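Local structure of CRISPR-associated endonuclease/helicase Cas3 (Thermus thermophilus HB8, 3SK9) at residues N21-A35 with Y221-L235. The protein cuts single-stranded DNA with its metal-dependent N-terminal HD nuclease domain, the part described here, which in the full-length CRISPR defence protein is joined to a helicase. Sequence-based numbering, arbitrary orientation.
Sequences NPFHPLLAHMLDTAA and YGRDPRRGDYLKEAL
Asp32 and Arg223 meet end-on from opposite directions, each carboxylate oxygen taking one guanidinium nitrogen on its syn side: NH1 of Arg223 lies 3.1 Å from OD1 of Asp32, and NH2 of Arg223 2.9 Å from OD2. Both hydrogen bonds are nearly straight, although the two flat groups are not quite coplanar. A bend at chi3 carries the guanidinium toward helix 26-35, and the carbonyl of Pro220 holds its NE. Tyr230 OH donates a third bond to Asp32, 2.8 Å to OD1, arriving from above the carboxylate plane on the face opposite NH1. Three donors thus fix the rotation of this buried carboxylate and would probably favour its charged form. The tyrosine reaches it with CG anti to the backbone N (chi1 -172°), its hydroxyl pressed against Ala28 CB at 3.1 Å and its CE2 against Leu31 CB. Helix 26-35, crossing helix 230-235 at -52°, belongs to the helical HD domain and carries His29, a residue of the divalent-metal site, on the side turned away from this contact, where its NE2 is hydrogen-bonded to Asp210 of the same site. Ala35 CB packs on Ala234 CB, with Leu231 and Leu235 closing around it. Near the start of helix 26-35, the Pro225 ring packs against Pro25, Leu27 and Ala28, its CD 3.9 Å from Pro25 CG. From the loop ahead of helix 230-235, Tyr221 lays CD1 over one face of the imidazole of His24, which precedes helix 26-35, the ring planes inclined at 46°, while Asn21 covers part of the tyrosine face in a CH-pi contact, CB 3.7 Å from the ring centroid. An Asx turn, with Asn21 OD1 accepting from Phe23 N, steadies that amide. One water lies in the plane of the imidazole, linking His24 ND1, at 2.8 Å, to Gly222 N and Arg223 O.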
# COMPACT_ATOMS: atom_id res chain seq x y z
N ASN A 21 -12.52 -6.22 -9.12
CA ASN A 21 -13.12 -6.64 -10.39
C ASN A 21 -12.31 -7.83 -10.92
O ASN A 21 -11.07 -7.91 -10.76
CB ASN A 21 -13.12 -5.44 -11.34
CG ASN A 21 -13.67 -5.79 -12.73
OD1 ASN A 21 -12.99 -6.39 -13.51
ND2 ASN A 21 -14.91 -5.35 -13.04
N PRO A 22 -13.01 -8.81 -11.53
CA PRO A 22 -12.36 -10.02 -12.08
C PRO A 22 -11.26 -9.75 -13.11
O PRO A 22 -10.37 -10.56 -13.34
CB PRO A 22 -13.52 -10.75 -12.77
CG PRO A 22 -14.74 -10.21 -12.15
CD PRO A 22 -14.46 -8.80 -11.78
N PHE A 23 -11.30 -8.60 -13.75
CA PHE A 23 -10.29 -8.28 -14.74
C PHE A 23 -9.16 -7.39 -14.19
O PHE A 23 -8.35 -6.87 -14.96
CB PHE A 23 -10.96 -7.63 -15.98
CG PHE A 23 -11.99 -8.53 -16.64
CD1 PHE A 23 -11.59 -9.58 -17.42
CD2 PHE A 23 -13.35 -8.35 -16.40
CE1 PHE A 23 -12.50 -10.44 -18.01
CE2 PHE A 23 -14.29 -9.19 -16.99
CZ PHE A 23 -13.86 -10.23 -17.81
N HIS A 24 -9.11 -7.21 -12.85
CA HIS A 24 -8.10 -6.31 -12.24
C HIS A 24 -7.34 -7.12 -11.18
O HIS A 24 -7.86 -7.38 -10.10
CB HIS A 24 -8.83 -5.12 -11.60
CG HIS A 24 -7.93 -3.98 -11.19
ND1 HIS A 24 -6.99 -3.42 -12.04
CD2 HIS A 24 -7.90 -3.24 -10.06
CE1 HIS A 24 -6.39 -2.41 -11.44
NE2 HIS A 24 -6.91 -2.29 -10.22
N PRO A 25 -6.16 -7.61 -11.53
CA PRO A 25 -5.43 -8.40 -10.55
C PRO A 25 -5.09 -7.56 -9.30
O PRO A 25 -4.84 -6.35 -9.43
CB PRO A 25 -4.12 -8.77 -11.31
CG PRO A 25 -4.53 -8.82 -12.77
CD PRO A 25 -5.58 -7.70 -12.90
N LEU A 26 -5.00 -8.21 -8.14
CA LEU A 26 -4.60 -7.54 -6.91
C LEU A 26 -3.25 -6.87 -7.16
O LEU A 26 -3.03 -5.73 -6.73
CB LEU A 26 -4.47 -8.55 -5.78
CG LEU A 26 -4.02 -7.97 -4.42
CD1 LEU A 26 -4.90 -6.81 -4.00
CD2 LEU A 26 -4.10 -9.11 -3.38
N LEU A 27 -2.32 -7.54 -7.85
CA LEU A 27 -0.98 -6.94 -8.03
C LEU A 27 -1.05 -5.61 -8.80
O LEU A 27 -0.29 -4.67 -8.51
CB LEU A 27 -0.05 -7.90 -8.80
CG LEU A 27 1.34 -7.36 -9.09
CD1 LEU A 27 2.14 -7.05 -7.82
CD2 LEU A 27 2.07 -8.39 -9.97
N ALA A 28 -1.97 -5.53 -9.78
CA ALA A 28 -2.17 -4.29 -10.53
C ALA A 28 -2.63 -3.19 -9.58
O ALA A 28 -2.16 -2.05 -9.67
CB ALA A 28 -3.18 -4.49 -11.64
N HIS A 29 -3.57 -3.50 -8.69
CA HIS A 29 -4.06 -2.52 -7.75
C HIS A 29 -2.93 -2.09 -6.81
O HIS A 29 -2.80 -0.93 -6.48
CB HIS A 29 -5.22 -3.07 -6.94
CG HIS A 29 -5.74 -2.10 -5.93
ND1 HIS A 29 -6.37 -0.93 -6.29
CD2 HIS A 29 -5.70 -2.11 -4.58
CE1 HIS A 29 -6.69 -0.25 -5.20
NE2 HIS A 29 -6.30 -0.95 -4.14
N MET A 30 -2.10 -3.04 -6.38
CA MET A 30 -1.00 -2.69 -5.45
C MET A 30 0.03 -1.78 -6.14
O MET A 30 0.53 -0.80 -5.56
CB MET A 30 -0.31 -3.97 -4.90
CG MET A 30 -1.16 -4.82 -3.89
SD MET A 30 -0.41 -6.50 -3.67
CE MET A 30 1.12 -6.08 -2.86
N LEU A 31 0.33 -2.07 -7.39
CA LEU A 31 1.31 -1.24 -8.10
C LEU A 31 0.73 0.14 -8.42
O LEU A 31 1.46 1.17 -8.38
CB LEU A 31 1.79 -1.93 -9.36
CG LEU A 31 2.67 -3.17 -9.17
CD1 LEU A 31 2.86 -3.89 -10.53
CD2 LEU A 31 4.02 -2.80 -8.55
N ASP A 32 -0.57 0.19 -8.71
CA ASP A 32 -1.23 1.49 -8.96
C ASP A 32 -1.15 2.36 -7.69
O ASP A 32 -0.96 3.58 -7.78
CB ASP A 32 -2.73 1.32 -9.29
CG ASP A 32 -2.95 0.68 -10.68
OD1 ASP A 32 -1.99 0.66 -11.46
OD2 ASP A 32 -4.09 0.24 -10.94
N THR A 33 -1.41 1.73 -6.55
CA THR A 33 -1.40 2.42 -5.25
C THR A 33 0.00 2.96 -4.98
O THR A 33 0.19 4.09 -4.55
CB THR A 33 -1.86 1.46 -4.10
OG1 THR A 33 -3.20 1.03 -4.37
CG2 THR A 33 -1.82 2.18 -2.71
N ALA A 34 1.01 2.13 -5.19
CA ALA A 34 2.41 2.59 -5.04
C ALA A 34 2.74 3.73 -6.01
O ALA A 34 3.48 4.65 -5.64
CB ALA A 34 3.40 1.42 -5.29
N ALA A 35 2.21 3.68 -7.22
CA ALA A 35 2.49 4.70 -8.23
C ALA A 35 1.86 6.04 -7.80
O ALA A 35 2.48 7.09 -7.95
CB ALA A 35 1.97 4.25 -9.64
N TYR A 221 -9.61 -0.84 -15.30
CA TYR A 221 -9.37 -2.28 -15.16
C TYR A 221 -8.89 -2.83 -16.49
O TYR A 221 -9.26 -2.28 -17.53
CB TYR A 221 -10.64 -3.01 -14.75
CG TYR A 221 -11.29 -2.54 -13.46
CD1 TYR A 221 -10.51 -2.16 -12.34
CD2 TYR A 221 -12.67 -2.46 -13.35
CE1 TYR A 221 -11.12 -1.74 -11.16
CE2 TYR A 221 -13.28 -2.05 -12.15
CZ TYR A 221 -12.49 -1.70 -11.06
OH TYR A 221 -13.09 -1.28 -9.89
N GLY A 222 -8.05 -3.87 -16.45
CA GLY A 222 -7.65 -4.59 -17.65
C GLY A 222 -6.22 -4.36 -18.11
O GLY A 222 -5.82 -4.77 -19.22
N ARG A 223 -5.41 -3.74 -17.25
CA ARG A 223 -3.99 -3.53 -17.56
C ARG A 223 -3.29 -4.73 -16.96
O ARG A 223 -3.62 -5.16 -15.85
CB ARG A 223 -3.46 -2.19 -16.98
CG ARG A 223 -4.05 -0.96 -17.74
CD ARG A 223 -3.85 0.37 -17.05
NE ARG A 223 -4.67 0.39 -15.85
CZ ARG A 223 -4.22 0.50 -14.61
NH1 ARG A 223 -2.91 0.69 -14.38
NH2 ARG A 223 -5.11 0.46 -13.60
N ASP A 224 -2.28 -5.25 -17.66
CA ASP A 224 -1.60 -6.47 -17.23
C ASP A 224 -0.34 -6.15 -16.46
O ASP A 224 0.63 -5.67 -17.05
CB ASP A 224 -1.26 -7.32 -18.48
CG ASP A 224 -0.52 -8.63 -18.14
OD1 ASP A 224 -0.19 -9.36 -19.11
OD2 ASP A 224 -0.23 -8.94 -16.94
N PRO A 225 -0.33 -6.46 -15.14
CA PRO A 225 0.81 -6.11 -14.30
C PRO A 225 2.06 -6.96 -14.56
O PRO A 225 3.11 -6.66 -14.03
CB PRO A 225 0.26 -6.32 -12.87
CG PRO A 225 -0.74 -7.43 -13.02
CD PRO A 225 -1.43 -7.08 -14.35
N ARG A 226 1.96 -8.00 -15.37
CA ARG A 226 3.17 -8.76 -15.72
C ARG A 226 4.04 -8.00 -16.71
O ARG A 226 5.20 -8.36 -16.93
CB ARG A 226 2.80 -10.10 -16.32
CG ARG A 226 2.11 -11.07 -15.36
CD ARG A 226 1.64 -12.30 -16.12
NE ARG A 226 0.56 -11.96 -17.03
CZ ARG A 226 0.16 -12.72 -18.04
NH1 ARG A 226 0.77 -13.89 -18.26
NH2 ARG A 226 -0.84 -12.34 -18.83
N ARG A 227 3.51 -6.95 -17.32
CA ARG A 227 4.24 -6.24 -18.37
C ARG A 227 5.30 -5.33 -17.79
O ARG A 227 5.07 -4.67 -16.80
CB ARG A 227 3.28 -5.41 -19.22
CG ARG A 227 2.35 -6.24 -20.08
CD ARG A 227 1.63 -5.36 -21.05
NE ARG A 227 2.48 -5.05 -22.19
CZ ARG A 227 2.54 -3.86 -22.78
NH1 ARG A 227 1.80 -2.85 -22.34
NH2 ARG A 227 3.34 -3.69 -23.82
N GLY A 228 6.47 -5.28 -18.43
CA GLY A 228 7.53 -4.40 -17.98
C GLY A 228 7.18 -2.92 -18.02
O GLY A 228 7.72 -2.13 -17.25
N ASP A 229 6.28 -2.53 -18.90
CA ASP A 229 5.93 -1.11 -18.97
C ASP A 229 4.81 -0.72 -17.99
O ASP A 229 4.39 0.44 -18.00
CB ASP A 229 5.56 -0.71 -20.41
CG ASP A 229 4.42 -1.55 -21.00
OD1 ASP A 229 3.74 -2.31 -20.25
OD2 ASP A 229 4.19 -1.43 -22.23
N TYR A 230 4.35 -1.65 -17.15
CA TYR A 230 3.17 -1.37 -16.32
C TYR A 230 3.39 -0.16 -15.42
O TYR A 230 2.53 0.73 -15.30
CB TYR A 230 2.81 -2.56 -15.41
CG TYR A 230 1.48 -2.35 -14.68
CD1 TYR A 230 0.29 -2.81 -15.23
CD2 TYR A 230 1.44 -1.70 -13.44
CE1 TYR A 230 -0.93 -2.63 -14.59
CE2 TYR A 230 0.22 -1.49 -12.79
CZ TYR A 230 -0.96 -1.99 -13.37
OH TYR A 230 -2.16 -1.80 -12.75
N LEU A 231 4.52 -0.13 -14.73
CA LEU A 231 4.71 0.93 -13.76
C LEU A 231 4.81 2.32 -14.44
O LEU A 231 4.25 3.26 -13.95
CB LEU A 231 5.92 0.62 -12.84
CG LEU A 231 6.15 1.55 -11.64
CD1 LEU A 231 4.95 1.58 -10.65
CD2 LEU A 231 7.41 1.12 -10.93
N LYS A 232 5.47 2.44 -15.59
CA LYS A 232 5.54 3.73 -16.30
C LYS A 232 4.17 4.24 -16.67
O LYS A 232 3.88 5.42 -16.53
CB LYS A 232 6.37 3.64 -17.60
CG LYS A 232 7.85 3.40 -17.36
CD LYS A 232 8.63 3.48 -18.68
CE LYS A 232 9.84 2.53 -18.68
NZ LYS A 232 9.43 1.10 -18.68
N GLU A 233 3.30 3.32 -17.12
CA GLU A 233 1.94 3.67 -17.46
C GLU A 233 1.13 4.02 -16.20
O GLU A 233 0.35 4.96 -16.23
CB GLU A 233 1.23 2.55 -18.23
CG GLU A 233 -0.19 2.87 -18.64
CD GLU A 233 -0.25 4.11 -19.54
OE1 GLU A 233 0.79 4.45 -20.17
OE2 GLU A 233 -1.33 4.75 -19.62
N ALA A 234 1.27 3.25 -15.12
CA ALA A 234 0.62 3.60 -13.85
C ALA A 234 1.07 4.99 -13.30
O ALA A 234 0.28 5.73 -12.75
CB ALA A 234 0.86 2.48 -12.79
N LEU A 235 2.36 5.34 -13.45
CA LEU A 235 2.84 6.67 -13.03
C LEU A 235 2.19 7.80 -13.88
O LEU A 235 1.83 8.87 -13.37
CB LEU A 235 4.36 6.72 -13.11
CG LEU A 235 5.00 6.01 -11.91
CD1 LEU A 235 6.49 5.70 -12.14
CD2 LEU A 235 4.79 6.82 -10.59
O HOH W 1 -5.82 -4.19 -14.47